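Local coordinates for prolyl oligopeptidase (Novosphingobium capsulatum, PDB 1YR2), which probably hydrolyses oligopeptides after proline, and much less readily after alanine, as a serine peptidase of family S9A, at residues A[649-654]-A[710-715]. Numbering follows the deposited sequence.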
loop_
_atom_site.group_PDB
_atom_site.type_symbol
_atom_site.label_atom_id
_atom_site.label_comp_id
_atom_site.label_asym_id
_atom_site.label_seq_id
_atom_site.Cartn_x
_atom_site.Cartn_y
_atom_site.Cartn_z
ATOM N N ALA A 649 6.030 -10.570 27.622
ATOM C CA ALA A 649 4.584 -10.256 27.698
ATOM C C ALA A 649 4.045 -10.387 26.279
ATOM O O ALA A 649 4.685 -9.932 25.337
ATOM C CB ALA A 649 4.370 -8.862 28.221
ATOM N N ILE A 650 2.860 -10.975 26.119
ATOM C CA ILE A 650 2.304 -11.252 24.821
ATOM C C ILE A 650 0.840 -10.905 24.812
ATOM O O ILE A 650 0.113 -11.296 25.736
ATOM C CB ILE A 650 2.457 -12.755 24.445
ATOM C CG1 ILE A 650 3.921 -13.179 24.393
ATOM C CG2 ILE A 650 1.779 -13.051 23.108
ATOM C CD1 ILE A 650 4.141 -14.681 24.244
ATOM N N LEU A 651 0.423 -10.124 23.816
ATOM C CA LEU A 651 -0.984 -9.779 23.636
ATOM C C LEU A 651 -1.334 -10.237 22.233
ATOM O O LEU A 651 -1.020 -9.565 21.219
ATOM C CB LEU A 651 -1.212 -8.274 23.806
ATOM C CG LEU A 651 -2.636 -7.731 23.705
ATOM C CD1 LEU A 651 -3.494 -8.381 24.756
ATOM C CD2 LEU A 651 -2.610 -6.214 23.815
ATOM N N VAL A 652 -1.968 -11.397 22.183
ATOM C CA VAL A 652 -2.528 -11.950 20.967
ATOM C C VAL A 652 -3.816 -11.178 20.596
ATOM O O VAL A 652 -4.648 -10.881 21.463
ATOM C CB VAL A 652 -2.830 -13.430 21.168
ATOM C CG1 VAL A 652 -3.390 -14.065 19.903
ATOM C CG2 VAL A 652 -1.592 -14.154 21.766
ATOM N N THR A 653 -3.992 -10.804 19.340
ATOM C CA THR A 653 -5.254 -10.109 18.957
ATOM C C THR A 653 -5.918 -10.774 17.793
ATOM O O THR A 653 -5.248 -11.234 16.846
ATOM C CB THR A 653 -5.025 -8.621 18.607
ATOM O OG1 THR A 653 -4.146 -8.561 17.486
ATOM C CG2 THR A 653 -4.305 -7.857 19.713
ATOM N N THR A 654 -7.243 -10.844 17.849
ATOM C CA THR A 654 -8.036 -11.380 16.733
ATOM C C THR A 654 -9.491 -11.041 17.014
ATOM O O THR A 654 -9.825 -10.752 18.151
ATOM C CB THR A 654 -7.882 -12.934 16.593
ATOM O OG1 THR A 654 -8.788 -13.453 15.617
ATOM C CG2 THR A 654 -8.320 -13.664 17.883
ATOM N N GLN A 710 -0.601 -0.791 21.964
ATOM C CA GLN A 710 0.548 0.041 22.231
ATOM C C GLN A 710 0.752 0.351 23.718
ATOM O O GLN A 710 1.873 0.494 24.180
ATOM C CB GLN A 710 0.536 1.286 21.360
ATOM C CG GLN A 710 0.853 0.961 19.909
ATOM C CD GLN A 710 1.024 2.187 19.027
ATOM O OE1 GLN A 710 1.085 3.338 19.535
ATOM N NE2 GLN A 710 1.155 1.960 17.725
ATOM N N ALA A 711 -0.316 0.497 24.468
ATOM C CA ALA A 711 -0.186 0.671 25.920
ATOM C C ALA A 711 0.491 -0.561 26.539
ATOM O O ALA A 711 1.353 -0.420 27.413
ATOM C CB ALA A 711 -1.559 0.862 26.537
ATOM N N PHE A 712 0.084 -1.754 26.103
ATOM C CA PHE A 712 0.694 -3.022 26.577
ATOM C C PHE A 712 2.179 -3.044 26.214
ATOM O O PHE A 712 3.056 -3.228 27.061
ATOM C CB PHE A 712 -0.067 -4.190 25.967
ATOM C CG PHE A 712 0.349 -5.544 26.449
ATOM C CD1 PHE A 712 1.305 -6.265 25.763
ATOM C CD2 PHE A 712 -0.303 -6.139 27.494
ATOM C CE1 PHE A 712 1.628 -7.553 26.197
ATOM C CE2 PHE A 712 0.010 -7.438 27.931
ATOM C CZ PHE A 712 0.962 -8.128 27.293
ATOM N N LEU A 713 2.487 -2.846 24.953
ATOM C CA LEU A 713 3.897 -2.820 24.523
ATOM C C LEU A 713 4.710 -1.717 25.230
ATOM O O LEU A 713 5.878 -1.932 25.590
ATOM C CB LEU A 713 4.010 -2.650 22.999
ATOM C CG LEU A 713 3.283 -3.707 22.157
ATOM C CD1 LEU A 713 3.507 -3.453 20.643
ATOM C CD2 LEU A 713 3.737 -5.129 22.534
ATOM N N ALA A 714 4.136 -0.528 25.381
ATOM C CA ALA A 714 4.812 0.559 26.114
ATOM C C ALA A 714 5.107 0.211 27.560
ATOM O O ALA A 714 6.159 0.509 28.066
ATOM C CB ALA A 714 3.955 1.828 26.107
ATOM N N HIS A 715 4.133 -0.378 28.221
ATOM C CA HIS A 715 4.254 -0.736 29.641
ATOM C C HIS A 715 5.451 -1.676 29.833
ATOM O O HIS A 715 6.308 -1.439 30.679
ATOM C CB HIS A 715 2.977 -1.407 30.099
ATOM C CG HIS A 715 2.954 -1.710 31.561
ATOM N ND1 HIS A 715 2.882 -0.719 32.517
ATOM C CD2 HIS A 715 3.015 -2.884 32.233
ATOM C CE1 HIS A 715 2.887 -1.270 33.722
ATOM N NE2 HIS A 715 2.957 -2.582 33.581
#
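The ring of Phe712 receives Leu651 over one face and meets the strand backbone with its edge. Leu651 CB sits 3.9 Å from the centroid of the Phe712 ring and 15° off its normal, which meets the criteria for a CH-pi contact. At the rim, Ile650 N lies near the ring plane, 3.6 Å from Phe712 CZ, and the carbonyl carbon of Ala649 is in plane beside it. Ala649 CB approaches the same end of the ring obliquely, 3.6 Å from Phe712 CZ. Phe712 CB already points toward the strand, and with CG trans to N (chi1 -175°) the ring carries on across to its main chain. Leu651 crosses the phenylalanine at a slant, with its CD2 3.9 Å from Phe712 CB. The segment axes run nearly antiparallel, at 170°, and approach to 9.2 Å, a separation spanned largely by this one aromatic side chain. Beyond the pair, the ring of Phe716 meets that of Phe712 at an inclined angle, and Val709 touches Leu651. Strand 649-654 lies between strands 594-598 and 683-687 in the mixed sheet of the alpha/beta-hydrolase domain, and helix 699-717 packs against this sheet. With all four touching residues buried, the contact between these segments probably rests on dispersion and the exclusion of water, while the backbone of Ile650 is engaged in sheet hydrogen bonds with Pro682 and Leu684.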